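Local coordinates for protein SSD1 (Saccharomyces cerevisiae S288C, PDB 7AM1) that binds mRNA untranslated regions and represses translation, as a non-enzymatic member of the RNase II (RNR ribonuclease) family with an alternative RNA recognition site, at residues Asn179-Leu191 with Glu896-Ala908. Sequence-based numbering, arbitrary orientation.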
loop_
_atom_site.group_PDB
_atom_site.type_symbol
_atom_site.label_atom_id
_atom_site.label_comp_id
_atom_site.label_asym_id
_atom_site.label_seq_id
_atom_site.Cartn_x
_atom_site.Cartn_y
_atom_site.Cartn_z
ATOM N N ASN A 179 7.569 -11.799 -20.355
ATOM C CA ASN A 179 7.936 -12.445 -19.098
ATOM C C ASN A 179 7.991 -11.442 -17.958
ATOM O O ASN A 179 7.448 -11.688 -16.874
ATOM C CB ASN A 179 9.286 -13.144 -19.234
ATOM C CG ASN A 179 9.212 -14.400 -20.058
ATOM O OD1 ASN A 179 8.146 -14.786 -20.547
ATOM N ND2 ASN A 179 10.353 -15.053 -20.215
ATOM N N ASP A 180 8.645 -10.297 -18.184
ATOM C CA ASP A 180 8.748 -9.283 -17.142
ATOM C C ASP A 180 7.380 -8.725 -16.775
ATOM O O ASP A 180 7.090 -8.504 -15.594
ATOM C CB ASP A 180 9.673 -8.153 -17.596
ATOM C CG ASP A 180 11.129 -8.574 -17.665
ATOM O OD1 ASP A 180 11.473 -9.656 -17.135
ATOM O OD2 ASP A 180 11.932 -7.815 -18.253
ATOM N N ASP A 181 6.520 -8.505 -17.774
ATOM C CA ASP A 181 5.204 -7.926 -17.519
ATOM C C ASP A 181 4.368 -8.821 -16.613
ATOM O O ASP A 181 3.679 -8.331 -15.710
ATOM C CB ASP A 181 4.473 -7.686 -18.841
ATOM C CG ASP A 181 4.892 -6.393 -19.522
ATOM O OD1 ASP A 181 5.629 -5.594 -18.900
ATOM O OD2 ASP A 181 4.492 -6.185 -20.690
ATOM N N VAL A 182 4.391 -10.135 -16.847
ATOM C CA VAL A 182 3.569 -11.031 -16.039
ATOM C C VAL A 182 3.926 -10.885 -14.565
ATOM O O VAL A 182 3.051 -10.909 -13.691
ATOM C CB VAL A 182 3.721 -12.488 -16.514
ATOM C CG1 VAL A 182 2.903 -13.425 -15.631
ATOM C CG2 VAL A 182 3.270 -12.633 -17.962
ATOM N N GLU A 183 5.215 -10.720 -14.262
ATOM C CA GLU A 183 5.627 -10.532 -12.875
ATOM C C GLU A 183 5.271 -9.139 -12.370
ATOM O O GLU A 183 4.631 -8.995 -11.321
ATOM C CB GLU A 183 7.124 -10.796 -12.720
ATOM C CG GLU A 183 7.525 -12.238 -12.985
ATOM C CD GLU A 183 9.018 -12.452 -12.863
ATOM O OE1 GLU A 183 9.784 -11.529 -13.201
ATOM O OE2 GLU A 183 9.425 -13.529 -12.381
ATOM N N VAL A 184 5.689 -8.097 -13.090
ATOM C CA VAL A 184 5.465 -6.738 -12.603
ATOM C C VAL A 184 3.974 -6.458 -12.459
ATOM O O VAL A 184 3.516 -5.936 -11.437
ATOM C CB VAL A 184 6.144 -5.712 -13.524
ATOM C CG1 VAL A 184 5.736 -4.305 -13.118
ATOM C CG2 VAL A 184 7.653 -5.857 -13.451
ATOM N N GLU A 185 3.192 -6.789 -13.490
ATOM C CA GLU A 185 1.759 -6.528 -13.435
ATOM C C GLU A 185 1.042 -7.485 -12.491
ATOM O O GLU A 185 0.088 -7.085 -11.810
ATOM C CB GLU A 185 1.152 -6.634 -14.835
ATOM C CG GLU A 185 1.679 -5.618 -15.828
ATOM C CD GLU A 185 1.127 -5.842 -17.223
ATOM O OE1 GLU A 185 0.380 -6.823 -17.411
ATOM O OE2 GLU A 185 1.425 -5.032 -18.127
ATOM N N GLY A 186 1.496 -8.731 -12.413
ATOM C CA GLY A 186 0.754 -9.770 -11.733
ATOM C C GLY A 186 1.050 -9.928 -10.257
ATOM O O GLY A 186 0.236 -10.498 -9.524
ATOM N N GLN A 187 2.193 -9.427 -9.797
ATOM C CA GLN A 187 2.620 -9.650 -8.420
ATOM C C GLN A 187 2.181 -8.541 -7.466
ATOM O O GLN A 187 2.548 -8.571 -6.287
ATOM C CB GLN A 187 4.139 -9.834 -8.390
ATOM C CG GLN A 187 4.549 -11.144 -9.066
ATOM C CD GLN A 187 6.045 -11.333 -9.170
ATOM O OE1 GLN A 187 6.805 -10.366 -9.173
ATOM N NE2 GLN A 187 6.477 -12.587 -9.276
ATOM N N SER A 188 1.377 -7.591 -7.933
ATOM C CA SER A 188 0.781 -6.584 -7.069
ATOM C C SER A 188 -0.721 -6.533 -7.323
ATOM O O SER A 188 -1.222 -7.020 -8.340
ATOM C CB SER A 188 1.409 -5.200 -7.294
ATOM O OG SER A 188 1.146 -4.736 -8.605
ATOM N N LEU A 189 -1.447 -5.937 -6.378
ATOM C CA LEU A 189 -2.902 -5.921 -6.479
ATOM C C LEU A 189 -3.367 -4.982 -7.585
ATOM O O LEU A 189 -4.234 -5.339 -8.392
ATOM C CB LEU A 189 -3.508 -5.532 -5.133
ATOM C CG LEU A 189 -3.181 -6.511 -4.002
ATOM C CD1 LEU A 189 -3.559 -5.905 -2.659
ATOM C CD2 LEU A 189 -3.877 -7.858 -4.226
ATOM N N LEU A 190 -2.793 -3.786 -7.647
ATOM C CA LEU A 190 -3.093 -2.792 -8.669
ATOM C C LEU A 190 -1.921 -2.712 -9.649
ATOM O O LEU A 190 -0.941 -3.451 -9.540
ATOM C CB LEU A 190 -3.378 -1.433 -8.023
ATOM C CG LEU A 190 -4.403 -1.423 -6.880
ATOM C CD1 LEU A 190 -4.589 -0.001 -6.333
ATOM C CD2 LEU A 190 -5.746 -2.016 -7.299
ATOM N N LEU A 191 -2.026 -1.800 -10.612
ATOM C CA LEU A 191 -0.989 -1.588 -11.615
ATOM C C LEU A 191 -0.233 -0.300 -11.323
ATOM O O LEU A 191 -0.850 0.757 -11.153
ATOM C CB LEU A 191 -1.576 -1.510 -13.026
ATOM C CG LEU A 191 -2.146 -2.779 -13.649
ATOM C CD1 LEU A 191 -2.764 -2.439 -14.997
ATOM C CD2 LEU A 191 -1.064 -3.839 -13.798
ATOM N N GLU A 896 -1.055 -17.296 -11.920
ATOM C CA GLU A 896 -0.031 -18.200 -12.437
ATOM C C GLU A 896 0.915 -18.568 -11.299
ATOM O O GLU A 896 1.520 -17.685 -10.684
ATOM C CB GLU A 896 0.783 -17.553 -13.559
ATOM C CG GLU A 896 0.014 -16.769 -14.600
ATOM C CD GLU A 896 -0.765 -17.636 -15.555
ATOM O OE1 GLU A 896 -0.653 -18.877 -15.472
ATOM O OE2 GLU A 896 -1.494 -17.065 -16.393
ATOM N N VAL A 897 1.044 -19.857 -11.011
ATOM C CA VAL A 897 1.904 -20.328 -9.932
ATOM C C VAL A 897 3.228 -20.783 -10.527
ATOM O O VAL A 897 3.259 -21.422 -11.588
ATOM C CB VAL A 897 1.226 -21.473 -9.156
ATOM C CG1 VAL A 897 2.171 -22.048 -8.113
ATOM C CG2 VAL A 897 -0.063 -20.977 -8.517
ATOM N N GLY A 898 4.326 -20.473 -9.834
ATOM C CA GLY A 898 5.648 -20.845 -10.306
ATOM C C GLY A 898 6.791 -20.013 -9.755
ATOM O O GLY A 898 7.871 -20.549 -9.489
ATOM N N MET A 899 6.583 -18.704 -9.611
ATOM C CA MET A 899 7.591 -17.800 -9.076
ATOM C C MET A 899 7.480 -17.693 -7.555
ATOM O O MET A 899 6.536 -18.189 -6.937
ATOM C CB MET A 899 7.451 -16.412 -9.711
ATOM C CG MET A 899 7.368 -16.462 -11.223
ATOM S SD MET A 899 8.928 -16.908 -12.002
ATOM C CE MET A 899 8.399 -16.982 -13.712
ATOM N N ALA A 900 8.453 -16.997 -6.954
ATOM C CA ALA A 900 8.397 -16.739 -5.519
ATOM C C ALA A 900 7.052 -16.141 -5.144
ATOM O O ALA A 900 6.487 -16.450 -4.087
ATOM C CB ALA A 900 9.530 -15.802 -5.100
ATOM N N LEU A 901 6.530 -15.274 -6.001
ATOM C CA LEU A 901 5.208 -14.726 -5.826
ATOM C C LEU A 901 4.348 -15.132 -7.014
ATOM O O LEU A 901 4.821 -15.110 -8.156
ATOM C CB LEU A 901 5.262 -13.198 -5.721
ATOM C CG LEU A 901 6.184 -12.636 -4.632
ATOM C CD1 LEU A 901 6.109 -11.115 -4.611
ATOM C CD2 LEU A 901 5.846 -13.216 -3.260
ATOM N N PRO A 902 3.094 -15.508 -6.790
ATOM C CA PRO A 902 2.212 -15.814 -7.918
ATOM C C PRO A 902 1.895 -14.555 -8.709
ATOM O O PRO A 902 2.029 -13.429 -8.226
ATOM C CB PRO A 902 0.964 -16.397 -7.249
ATOM C CG PRO A 902 0.967 -15.793 -5.871
ATOM C CD PRO A 902 2.414 -15.670 -5.491
ATOM N N CYS A 903 1.451 -14.767 -9.943
ATOM C CA CYS A 903 1.186 -13.681 -10.877
ATOM C C CYS A 903 -0.277 -13.733 -11.285
ATOM O O CYS A 903 -0.715 -14.702 -11.913
ATOM C CB CYS A 903 2.089 -13.802 -12.106
ATOM S SG CYS A 903 3.849 -13.789 -11.708
ATOM N N LEU A 904 -1.019 -12.681 -10.963
ATOM C CA LEU A 904 -2.386 -12.559 -11.438
ATOM C C LEU A 904 -2.373 -12.171 -12.907
ATOM O O LEU A 904 -1.611 -11.295 -13.323
ATOM C CB LEU A 904 -3.148 -11.512 -10.632
ATOM C CG LEU A 904 -3.283 -11.810 -9.143
ATOM C CD1 LEU A 904 -3.722 -10.552 -8.385
ATOM C CD2 LEU A 904 -4.270 -12.954 -8.937
ATOM N N THR A 905 -3.218 -12.831 -13.690
ATOM C CA THR A 905 -3.320 -12.551 -15.111
ATOM C C THR A 905 -4.790 -12.546 -15.497
ATOM O O THR A 905 -5.607 -13.259 -14.906
ATOM C CB THR A 905 -2.564 -13.585 -15.967
ATOM O OG1 THR A 905 -3.108 -14.892 -15.736
ATOM C CG2 THR A 905 -1.074 -13.594 -15.639
ATOM N N VAL A 906 -5.116 -11.746 -16.505
ATOM C CA VAL A 906 -6.486 -11.618 -16.980
ATOM C C VAL A 906 -6.508 -11.734 -18.496
ATOM O O VAL A 906 -5.560 -11.344 -19.186
ATOM C CB VAL A 906 -7.132 -10.282 -16.545
ATOM C CG1 VAL A 906 -7.377 -10.279 -15.056
ATOM C CG2 VAL A 906 -6.262 -9.106 -16.963
ATOM N N ARG A 907 -7.607 -12.283 -19.006
ATOM C CA ARG A 907 -7.866 -12.387 -20.433
ATOM C C ARG A 907 -9.328 -12.066 -20.698
ATOM O O ARG A 907 -10.201 -12.394 -19.889
ATOM C CB ARG A 907 -7.530 -13.784 -20.965
ATOM C CG ARG A 907 -6.072 -14.166 -20.814
ATOM C CD ARG A 907 -5.873 -15.661 -20.936
ATOM N NE ARG A 907 -4.592 -15.964 -21.563
ATOM C CZ ARG A 907 -4.276 -17.136 -22.106
ATOM N NH1 ARG A 907 -5.149 -18.141 -22.108
ATOM N NH2 ARG A 907 -3.083 -17.297 -22.660
ATOM N N ALA A 908 -9.586 -11.417 -21.829
ATOM C CA ALA A 908 -10.956 -11.214 -22.273
ATOM C C ALA A 908 -11.533 -12.517 -22.801
ATOM O O ALA A 908 -10.858 -13.279 -23.500
ATOM C CB ALA A 908 -11.025 -10.148 -23.367
HETATM O O HOH W 1 0.437 -10.324 -15.056
#
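G186, at the C-terminal end of helix 175-186, meets C903 and L904 on strand 903-908, outermost in the antiparallel sheet of a probable C-terminal OB-fold (S1-type) domain, as in the RNase II family. Segment 903-908 crosses the axis of segment 179-186 at 104°. L904 N donates a nearly straight bond to G186 O (2.9 Å, 171°). Here G186 CA and C903 CA come within 4.0 Å; a CB on G186 would clash with L904 O. The chi1 of V182 (178°) turns CG1 from its own N onto C903 CB (3.6 Å). The extended Q187 side chain crosses L901, and its NE2 bonds to L901 O (3.2 Å) from above the carbonyl plane. With an alanine in place of Q187, L901 O would probably lose this donor and C903 SG the cover of CG and NE2. The extended E183 chain crosses M899 at about a right angle and sets OE2 against M899 SD (3.4 Å). A water donates to V182 O and L904 O. Further out, H715 of helix 689-725 also bonds G186 O, and L904 packs on C719 there. E896 OE1 pairs with R894 and R811. Its OE2 accepts T905 OG1 at 2.8 Å, from above the carboxylate plane.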